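Local coordinates for glucan-binding protein C, GbpC (Streptococcus mutans UA159, PDB 5UQZ), which probably binds glucan at the cell surface of the bacterium and mediates both sucrose-dependent and sucrose-independent adherence, through a beta-supersandwich domain that carries a calcium ion, at residues E77-Y82 and D130-T135; D146-K151 and Y204-N209; I154-N159 and V197-I202. All blocks are in the same frame, centred on the assembly; numbering follows the deposited sequence. Where two conformers were deposited one is given.

Contact 1. Residues E77-Y82 and D130-T135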
loop_
_atom_site.group_PDB
_atom_site.type_symbol
_atom_site.label_atom_id
_atom_site.label_comp_id
_atom_site.label_asym_id
_atom_site.label_seq_id
_atom_site.Cartn_x
_atom_site.Cartn_y
_atom_site.Cartn_z
ATOM N N GLU A 77 19.131 -2.050 -15.669
ATOM C CA GLU A 77 20.405 -1.389 -15.828
ATOM C C GLU A 77 20.744 -0.628 -14.556
ATOM O O GLU A 77 19.878 -0.021 -13.925
ATOM C CB GLU A 77 20.357 -0.403 -17.000
ATOM C CG GLU A 77 21.726 0.171 -17.361
ATOM C CD GLU A 77 21.712 1.173 -18.513
ATOM O OE1 GLU A 77 20.623 1.490 -19.063
ATOM O OE2 GLU A 77 22.809 1.660 -18.885
ATOM N N GLY A 78 22.009 -0.694 -14.159
ATOM C CA GLY A 78 22.511 0.105 -13.057
ATOM C C GLY A 78 22.593 -0.612 -11.721
ATOM O O GLY A 78 23.045 0.001 -10.755
ATOM N N VAL A 79 22.162 -1.859 -11.608
ATOM C CA VAL A 79 22.256 -2.619 -10.355
ATOM C C VAL A 79 23.559 -3.379 -10.372
ATOM O O VAL A 79 23.855 -4.094 -11.345
ATOM C CB VAL A 79 21.065 -3.587 -10.214
ATOM C CG1 VAL A 79 21.308 -4.561 -9.060
ATOM C CG2 VAL A 79 19.774 -2.785 -9.965
ATOM N N ASN A 80 24.349 -3.221 -9.299
ATOM C CA ASN A 80 25.603 -3.922 -9.164
ATOM C C ASN A 80 25.623 -5.008 -8.107
ATOM O O ASN A 80 26.614 -5.703 -8.019
ATOM C CB ASN A 80 26.739 -2.930 -8.947
ATOM C CG ASN A 80 28.109 -3.487 -9.460
ATOM O OD1 ASN A 80 28.289 -3.976 -10.626
ATOM N ND2 ASN A 80 29.072 -3.435 -8.567
ATOM N N GLN A 81 24.626 -5.119 -7.242
ATOM C CA GLN A 81 24.624 -6.124 -6.166
ATOM C C GLN A 81 23.291 -6.857 -6.158
ATOM O O GLN A 81 22.363 -6.473 -5.429
ATOM C CB GLN A 81 24.841 -5.450 -4.815
ATOM C CG GLN A 81 26.184 -4.846 -4.720
ATOM C CD GLN A 81 27.117 -5.902 -4.344
ATOM O OE1 GLN A 81 27.602 -6.646 -5.207
ATOM N NE2 GLN A 81 27.388 -6.007 -3.021
ATOM N N TYR A 82 23.184 -7.912 -6.935
ATOM C CA TYR A 82 22.006 -8.775 -6.880
ATOM C C TYR A 82 22.118 -9.756 -5.717
ATOM O O TYR A 82 23.205 -10.225 -5.378
ATOM C CB TYR A 82 21.874 -9.570 -8.171
ATOM C CG TYR A 82 21.640 -8.703 -9.389
ATOM C CD1 TYR A 82 20.360 -8.372 -9.798
ATOM C CD2 TYR A 82 22.720 -8.221 -10.160
ATOM C CE1 TYR A 82 20.153 -7.593 -10.918
ATOM C CE2 TYR A 82 22.525 -7.467 -11.298
ATOM C CZ TYR A 82 21.227 -7.171 -11.672
ATOM O OH TYR A 82 21.012 -6.415 -12.797
ATOM N N ASP A 130 22.678 6.054 -6.741
ATOM C CA ASP A 130 22.910 5.362 -8.008
ATOM C C ASP A 130 21.594 5.002 -8.681
ATOM O O ASP A 130 20.916 4.032 -8.293
ATOM C CB ASP A 130 23.710 4.115 -7.739
ATOM C CG ASP A 130 25.173 4.454 -7.407
ATOM O OD1 ASP A 130 25.601 5.626 -7.597
ATOM O OD2 ASP A 130 25.904 3.582 -7.003
ATOM N N GLN A 131 21.256 5.756 -9.721
ATOM C CA GLN A 131 19.982 5.549 -10.395
ATOM C C GLN A 131 20.013 4.219 -11.134
ATOM O O GLN A 131 21.026 3.859 -11.759
ATOM C CB GLN A 131 19.731 6.698 -11.373
ATOM C CG GLN A 131 18.404 6.595 -12.146
ATOM C CD GLN A 131 18.248 7.773 -13.102
ATOM O OE1 GLN A 131 18.056 8.918 -12.655
ATOM N NE2 GLN A 131 18.361 7.526 -14.376
ATOM N N ILE A 132 18.913 3.487 -11.050
ATOM C CA ILE A 132 18.733 2.293 -11.835
ATOM C C ILE A 132 17.570 2.502 -12.788
ATOM O O ILE A 132 16.701 3.348 -12.568
ATOM C CB ILE A 132 18.534 1.057 -10.960
ATOM C CG1 ILE A 132 17.167 1.013 -10.335
ATOM C CG2 ILE A 132 19.654 0.981 -9.922
ATOM C CD1 ILE A 132 16.810 -0.257 -9.579
ATOM N N SER A 133 17.572 1.748 -13.887
ATOM C CA SER A 133 16.533 1.851 -14.886
ATOM C C SER A 133 15.989 0.471 -15.193
ATOM O O SER A 133 16.750 -0.415 -15.589
ATOM C CB SER A 133 17.141 2.545 -16.105
ATOM O OG SER A 133 16.191 2.821 -17.073
ATOM N N VAL A 134 14.688 0.314 -15.048
ATOM C CA VAL A 134 14.064 -0.989 -15.257
ATOM C C VAL A 134 13.091 -0.879 -16.410
ATOM O O VAL A 134 12.181 -0.035 -16.395
ATOM C CB VAL A 134 13.324 -1.458 -13.997
ATOM C CG1 VAL A 134 12.727 -2.844 -14.205
ATOM C CG2 VAL A 134 14.252 -1.431 -12.776
ATOM N N THR A 135 13.280 -1.712 -17.435
ATOM C CA THR A 135 12.368 -1.746 -18.584
ATOM C C THR A 135 11.540 -2.998 -18.500
ATOM O O THR A 135 12.084 -4.102 -18.392
ATOM C CB THR A 135 13.173 -1.710 -19.889
ATOM O OG1 THR A 135 13.948 -0.470 -19.914
ATOM C CG2 THR A 135 12.272 -1.723 -21.086
HETATM O O HOH W 1 17.896 1.478 -19.484
HETATM O O HOH W 2 23.457 2.750 -10.880
#
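Glu77 and Ser133 form an antiparallel, hydrogen-bonded pair at the place where strand 73-77 of the beta-supersandwich leaves its partner, strand 132-137, and turns into a loop. The backbone bonds come first. Glu77 N donates to Ser133 O at 2.9 Å and Ser133 N returns a bond of the same length to Glu77 O; both are nearly straight. Beside this pair of bonds the CA of Ile132 makes a C-H...O contact with Glu77 O. Next comes Gly78, where the chain takes a positive phi of 98° and peels off. A side chain here would be jammed against the carbonyl of Glu77 and would clash with Gln131 O, so the position calls for glycine.

Water takes over where direct pairing stops. One molecule donates to both Gly78 O and Gln131 O, bridging the two backbones just beyond the last pair. On the face carrying Glu77 and Ser133, a second water donates, in the conformers described here, to Glu77 OE1 at 2.8 Å and to Ser133 OG. The extended, charged side chain of Glu77 in this conformer suits the solvent-facing side, and Ser133 OG is also hydrogen-bonded to Asn155 OD1 of the adjacent strand.

The apolar contacts lie on the other side. Val79 and Ile132 present methyls to each other and both rest on Phe124 of strand 122-127, so purely hydrocarbon side chains suit this side. Val79 also uses CG1 to cover the centre of one face of the Tyr82 ring, 3.6 Å above its plane. Its other methyl, CG2, meets Ile132 CG2 at 3.8 Å and Ile132 CD1 at 3.9 Å.

Contact 2. Residues D146-K151 and Y204-N209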
loop_
_atom_site.group_PDB
_atom_site.type_symbol
_atom_site.label_atom_id
_atom_site.label_comp_id
_atom_site.label_asym_id
_atom_site.label_seq_id
_atom_site.Cartn_x
_atom_site.Cartn_y
_atom_site.Cartn_z
ATOM N N ASP A 146 -6.616 5.129 -24.962
ATOM C CA ASP A 146 -6.787 4.258 -26.120
ATOM C C ASP A 146 -5.496 3.970 -26.889
ATOM O O ASP A 146 -5.587 3.372 -27.983
ATOM C CB ASP A 146 -7.918 4.732 -27.028
ATOM C CG ASP A 146 -9.248 4.587 -26.383
ATOM O OD1 ASP A 146 -9.405 3.837 -25.406
ATOM O OD2 ASP A 146 -10.188 5.236 -26.916
ATOM N N LYS A 147 -4.337 4.317 -26.360
ATOM C CA LYS A 147 -3.053 3.877 -26.899
ATOM C C LYS A 147 -2.658 2.650 -26.092
ATOM O O LYS A 147 -2.337 2.759 -24.895
ATOM C CB LYS A 147 -1.998 4.972 -26.742
ATOM C CG LYS A 147 -2.348 6.254 -27.483
ATOM C CD LYS A 147 -1.311 7.343 -27.153
ATOM C CE LYS A 147 -1.554 8.563 -28.009
ATOM N NZ LYS A 147 -0.363 9.461 -28.066
ATOM N N LYS A 148 -2.601 1.496 -26.741
ATOM C CA LYS A 148 -2.116 0.318 -26.030
ATOM C C LYS A 148 -0.657 0.560 -25.628
ATOM O O LYS A 148 0.135 1.092 -26.414
ATOM C CB LYS A 148 -2.236 -0.892 -26.978
ATOM C CG LYS A 148 -1.857 -2.230 -26.308
ATOM C CD LYS A 148 -2.120 -3.370 -27.260
ATOM C CE LYS A 148 -1.439 -4.645 -26.808
ATOM N NZ LYS A 148 -1.948 -5.176 -25.485
ATOM N N ILE A 149 -0.313 0.112 -24.435
ATOM C CA ILE A 149 1.032 0.276 -23.893
ATOM C C ILE A 149 1.843 -0.970 -24.188
ATOM O O ILE A 149 1.403 -2.085 -23.884
ATOM C CB ILE A 149 0.946 0.579 -22.393
ATOM C CG1 ILE A 149 0.350 1.999 -22.206
ATOM C CG2 ILE A 149 2.327 0.485 -21.758
ATOM C CD1 ILE A 149 -0.118 2.302 -20.760
ATOM N N SER A 150 3.034 -0.776 -24.778
ATOM C CA SER A 150 3.890 -1.894 -25.186
ATOM C C SER A 150 5.025 -2.152 -24.218
ATOM O O SER A 150 5.622 -3.241 -24.272
ATOM C CB SER A 150 4.507 -1.591 -26.547
ATOM O OG SER A 150 5.403 -0.474 -26.433
ATOM N N LYS A 151 5.347 -1.200 -23.366
ATOM C CA LYS A 151 6.560 -1.244 -22.568
ATOM C C LYS A 151 6.423 -0.162 -21.526
ATOM O O LYS A 151 5.746 0.854 -21.769
ATOM C CB LYS A 151 7.769 -0.950 -23.518
ATOM C CG LYS A 151 9.114 -0.861 -22.855
ATOM C CD LYS A 151 10.215 -0.786 -23.895
ATOM C CE LYS A 151 10.241 0.472 -24.701
ATOM N NZ LYS A 151 11.461 0.470 -25.610
ATOM N N TYR A 204 5.149 3.527 -23.025
ATOM C CA TYR A 204 5.448 3.570 -24.452
ATOM C C TYR A 204 4.276 2.992 -25.241
ATOM O O TYR A 204 3.627 2.027 -24.798
ATOM C CB TYR A 204 6.710 2.721 -24.799
ATOM C CG TYR A 204 7.953 3.220 -24.135
ATOM C CD1 TYR A 204 8.237 2.944 -22.804
ATOM C CD2 TYR A 204 8.897 3.947 -24.866
ATOM C CE1 TYR A 204 9.396 3.405 -22.205
ATOM C CE2 TYR A 204 10.086 4.379 -24.264
ATOM C CZ TYR A 204 10.312 4.103 -22.931
ATOM O OH TYR A 204 11.475 4.497 -22.311
ATOM N N ASP A 205 4.020 3.593 -26.415
ATOM C CA ASP A 205 2.989 3.131 -27.315
ATOM C C ASP A 205 3.484 1.960 -28.177
ATOM O O ASP A 205 4.612 1.483 -28.042
ATOM C CB ASP A 205 2.427 4.293 -28.123
ATOM C CG ASP A 205 3.394 4.875 -29.134
ATOM O OD1 ASP A 205 4.388 4.227 -29.538
ATOM O OD2 ASP A 205 3.173 6.037 -29.573
ATOM N N GLU A 206 2.612 1.476 -29.066
ATOM C CA GLU A 206 2.951 0.268 -29.819
ATOM C C GLU A 206 4.040 0.515 -30.828
ATOM O O GLU A 206 4.700 -0.434 -31.267
ATOM C CB GLU A 206 1.711 -0.381 -30.437
ATOM C CG GLU A 206 0.758 -1.023 -29.353
ATOM C CD GLU A 206 1.404 -2.201 -28.566
ATOM O OE1 GLU A 206 2.107 -3.027 -29.168
ATOM O OE2 GLU A 206 1.176 -2.313 -27.345
ATOM N N ASN A 207 4.266 1.768 -31.196
ATOM C CA ASN A 207 5.375 2.089 -32.090
ATOM C C ASN A 207 6.668 2.355 -31.334
ATOM O O ASN A 207 7.685 2.658 -31.958
ATOM C CB ASN A 207 4.988 3.278 -32.978
ATOM C CG ASN A 207 3.904 2.928 -34.010
ATOM O OD1 ASN A 207 3.636 1.748 -34.277
ATOM N ND2 ASN A 207 3.260 3.935 -34.563
ATOM N N GLY A 208 6.665 2.210 -30.011
ATOM C CA GLY A 208 7.861 2.402 -29.234
ATOM C C GLY A 208 8.151 3.820 -28.815
ATOM O O GLY A 208 9.236 4.077 -28.262
ATOM N N ASN A 209 7.217 4.739 -29.022
ATOM C CA ASN A 209 7.450 6.111 -28.574
ATOM C C ASN A 209 6.872 6.348 -27.201
ATOM O O ASN A 209 5.865 5.759 -26.789
ATOM C CB ASN A 209 6.899 7.110 -29.564
ATOM C CG ASN A 209 7.782 7.187 -30.842
ATOM O OD1 ASN A 209 7.276 7.021 -31.911
ATOM N ND2 ASN A 209 9.114 7.372 -30.695
HETATM O O HOH W 3 0.789 7.214 -29.786
HETATM O O HOH W 4 -0.129 2.328 -28.822
HETATM O O HOH W 5 11.427 2.648 -27.527
HETATM O O HOH W 6 13.135 2.003 -23.207
#
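Lys151 lays its side chain over one face of the Tyr204 ring, with CE 3.6 Å from the ring centroid and almost on the normal, a CH-pi contact. NZ lies beyond, 4.5 Å from the same centroid, in a cation-pi interaction. The bend at chi3 (68°) brings CE over the ring, and a long aliphatic chain ending in a charge suits an aromatic face. NZ also donates to a water that bridges to Gly208 O.

Ser150 grips segment 204-209 twice. Its N donates to Tyr204 O at 2.9 Å, while OG donates to Asp205 O at 2.7 Å from above the carbonyl plane. From the opposite face of that plane Gly208 N closes the type I turn Asp205-Gly208, in which glycine accepts the positive phi. Glu206, bent at chi2, crosses the aliphatic part of Lys148, Glu206 OE2 lying 3.2 Å from Lys148 CG, although Lys148 NZ stays 4.6 Å from Glu206 OE2.

The turn follows strand 194-204 and packs against the link between strands 147-148 and 151-160, where Ile149 rests on Ile139 and Ile211, in loops.

Contact 3. Residues I154-N159 and V197-I202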
loop_
_atom_site.group_PDB
_atom_site.type_symbol
_atom_site.label_atom_id
_atom_site.label_comp_id
_atom_site.label_asym_id
_atom_site.label_seq_id
_atom_site.Cartn_x
_atom_site.Cartn_y
_atom_site.Cartn_z
ATOM N N ILE A 154 10.769 2.309 -15.682
ATOM C CA ILE A 154 10.741 2.957 -14.377
ATOM C C ILE A 154 12.163 3.131 -13.915
ATOM O O ILE A 154 12.922 2.150 -13.812
ATOM C CB ILE A 154 9.890 2.181 -13.341
ATOM C CG1 ILE A 154 8.505 1.881 -13.913
ATOM C CG2 ILE A 154 9.816 3.025 -12.044
ATOM C CD1 ILE A 154 7.566 1.163 -12.939
ATOM N N ASN A 155 12.538 4.384 -13.607
ATOM C CA ASN A 155 13.811 4.667 -12.981
ATOM C C ASN A 155 13.596 4.809 -11.491
ATOM O O ASN A 155 12.595 5.380 -11.054
ATOM C CB ASN A 155 14.366 5.992 -13.542
ATOM C CG ASN A 155 14.753 5.875 -14.987
ATOM O OD1 ASN A 155 14.955 4.773 -15.509
ATOM N ND2 ASN A 155 14.778 6.990 -15.686
ATOM N N TYR A 156 14.545 4.277 -10.713
ATOM C CA TYR A 156 14.497 4.344 -9.257
ATOM C C TYR A 156 15.852 4.818 -8.752
ATOM O O TYR A 156 16.902 4.337 -9.210
ATOM C CB TYR A 156 14.269 2.939 -8.631
ATOM C CG TYR A 156 13.050 2.211 -9.119
ATOM C CD1 TYR A 156 13.083 1.373 -10.230
ATOM C CD2 TYR A 156 11.887 2.253 -8.378
ATOM C CE1 TYR A 156 11.983 0.597 -10.614
ATOM C CE2 TYR A 156 10.757 1.489 -8.753
ATOM C CZ TYR A 156 10.820 0.648 -9.848
ATOM O OH TYR A 156 9.708 -0.072 -10.194
ATOM N N THR A 157 15.824 5.705 -7.754
ATOM C CA THR A 157 17.064 6.172 -7.106
ATOM C C THR A 157 16.837 6.181 -5.596
ATOM O O THR A 157 15.918 6.853 -5.107
ATOM C CB THR A 157 17.443 7.592 -7.540
ATOM O OG1 THR A 157 17.531 7.610 -8.965
ATOM C CG2 THR A 157 18.794 7.989 -6.953
ATOM N N LEU A 158 17.707 5.477 -4.878
ATOM C CA LEU A 158 17.657 5.512 -3.412
ATOM C C LEU A 158 18.371 6.782 -2.940
ATOM O O LEU A 158 19.549 6.975 -3.262
ATOM C CB LEU A 158 18.368 4.272 -2.875
ATOM C CG LEU A 158 18.348 4.123 -1.340
ATOM C CD1 LEU A 158 16.947 3.842 -0.796
ATOM C CD2 LEU A 158 19.299 3.004 -0.912
ATOM N N ASN A 159 17.664 7.670 -2.243
ATOM C CA ASN A 159 18.267 8.935 -1.817
ATOM C C ASN A 159 18.851 8.841 -0.415
ATOM O O ASN A 159 19.735 9.621 -0.056
ATOM C CB ASN A 159 17.220 10.058 -1.801
ATOM C CG ASN A 159 16.586 10.224 -3.158
ATOM O OD1 ASN A 159 17.306 10.351 -4.177
ATOM N ND2 ASN A 159 15.266 10.179 -3.199
ATOM N N VAL A 197 13.028 7.071 -1.951
ATOM C CA VAL A 197 13.251 6.581 -3.325
ATOM C C VAL A 197 12.556 7.554 -4.281
ATOM O O VAL A 197 11.341 7.757 -4.186
ATOM C CB VAL A 197 12.683 5.153 -3.518
ATOM C CG1 VAL A 197 12.845 4.698 -4.982
ATOM C CG2 VAL A 197 13.383 4.157 -2.610
ATOM N N THR A 198 13.317 8.097 -5.228
ATOM C CA THR A 198 12.738 8.871 -6.308
ATOM C C THR A 198 12.509 7.947 -7.502
ATOM O O THR A 198 13.375 7.142 -7.864
ATOM C CB THR A 198 13.677 10.025 -6.703
ATOM O OG1 THR A 198 13.827 10.908 -5.595
ATOM C CG2 THR A 198 13.146 10.812 -7.899
ATOM N N MET A 199 11.330 8.081 -8.099
ATOM C CA MET A 199 10.951 7.249 -9.226
ATOM C C MET A 199 10.416 8.113 -10.348
ATOM O O MET A 199 9.849 9.191 -10.127
ATOM C CB MET A 199 9.997 6.169 -8.859
ATOM C CG MET A 199 8.955 6.291 -7.968
ATOM S SD MET A 199 8.316 4.567 -7.479
ATOM C CE MET A 199 7.671 4.013 -9.048
ATOM N N GLN A 200 10.523 7.556 -11.563
ATOM C CA GLN A 200 9.877 8.168 -12.717
ATOM C C GLN A 200 9.421 7.054 -13.634
ATOM O O GLN A 200 10.207 6.142 -13.940
ATOM C CB GLN A 200 10.810 9.134 -13.455
ATOM C CG GLN A 200 10.091 9.843 -14.560
ATOM C CD GLN A 200 10.958 10.900 -15.278
ATOM O OE1 GLN A 200 12.183 10.915 -15.141
ATOM N NE2 GLN A 200 10.312 11.754 -16.051
ATOM N N ILE A 201 8.166 7.120 -14.091
ATOM C CA ILE A 201 7.556 6.097 -14.950
ATOM C C ILE A 201 7.327 6.675 -16.331
ATOM O O ILE A 201 6.787 7.782 -16.469
ATOM C CB ILE A 201 6.206 5.671 -14.348
ATOM C CG1 ILE A 201 6.372 5.116 -12.926
ATOM C CG2 ILE A 201 5.546 4.627 -15.277
ATOM C CD1 ILE A 201 5.027 4.947 -12.179
ATOM N N ILE A 202 7.717 5.917 -17.359
ATOM C CA ILE A 202 7.457 6.304 -18.740
ATOM C C ILE A 202 6.711 5.140 -19.399
ATOM O O ILE A 202 7.140 3.982 -19.307
ATOM C CB ILE A 202 8.766 6.595 -19.506
ATOM C CG1 ILE A 202 9.517 7.782 -18.881
ATOM C CG2 ILE A 202 8.448 6.904 -20.965
ATOM C CD1 ILE A 202 10.856 8.011 -19.487
HETATM O O HOH W 7 14.377 9.539 -14.294
HETATM O O HOH W 8 15.004 7.691 -10.201
#
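Strands 154-159 and 197-202 run antiparallel, 165° between their directions and 4.6 Å apart at closest approach, as adjacent strands of the large sheet in the beta-supersandwich. Asn155 with Gln200 and Thr157 with Thr198 are the hydrogen-bonded pairs, each closed by two N-H...O bonds, among them Thr157 N to Thr198 O at 2.8 Å; the non-hydrogen-bonded pairs between and beyond them bring CA atoms near the facing carbonyl oxygens.

One face is apolar. Met199 CE touches both Ile154 CG2, 3.8 Å away, and Tyr156 CE2, 4.0 Å away. The bend at chi3 (-66°) places this methyl there; the sulfur approaches the Tyr156 ring obliquely in a Met-aromatic contact. Ile154 CG2 also lies over one face of that ring, offset toward the rim, and Val197 CG1 stands at its edge. An unbranched, flexible methionine can bring its methyl and sulfur beside the ring, whereas Ile154, Ile201 and Val197 supply the branched bulk that suits extended backbone. Strand 180-184 lies against this face, with Ile182 on Leu158 and Val197. The buried phenol is satisfied by a hydrogen bond between Tyr156 OH and Tyr136 OH.

The other face is polar. Asn159 ND2 donates to Thr198 OG1 at 2.9 Å, the oxygen lying close to the amide plane. A water accepts from Asn155 ND2 and donates to Gln200 OE1; another links Thr157 OG1 with Thr198 O. Amides and hydroxyls suit this side because they can donate and accept together. Hydrogen bonds of Thr198 OG1 with Thr313 OG1 on strand 312-319, and of Gln200 NE2 with Gly309 O in the loop before it, carry the polar face on to the next part of the sheet, while hydrocarbon fills the other.

In the fold
All three contacts belong to the glucan-binding protein C family region. Contacts 1 and 3, with centres about 11 Å apart, share the large antiparallel sheet, in which strands 132-137 and 151-160 are neighbours; Val134 O to Ile154 N is a probable backbone bond between them. Contact 2 lies farther off, its centre about 23 Å from that of contact 1 and about 21 Å from that of contact 3. Along the chain contact 1 closes first, and contact 3 is nested inside the loop closed by contact 2. Strands 151-160 and 194-204 are thus paired at contact 3 and joined again near their ends at contact 2, building part of the domain that probably binds glucan.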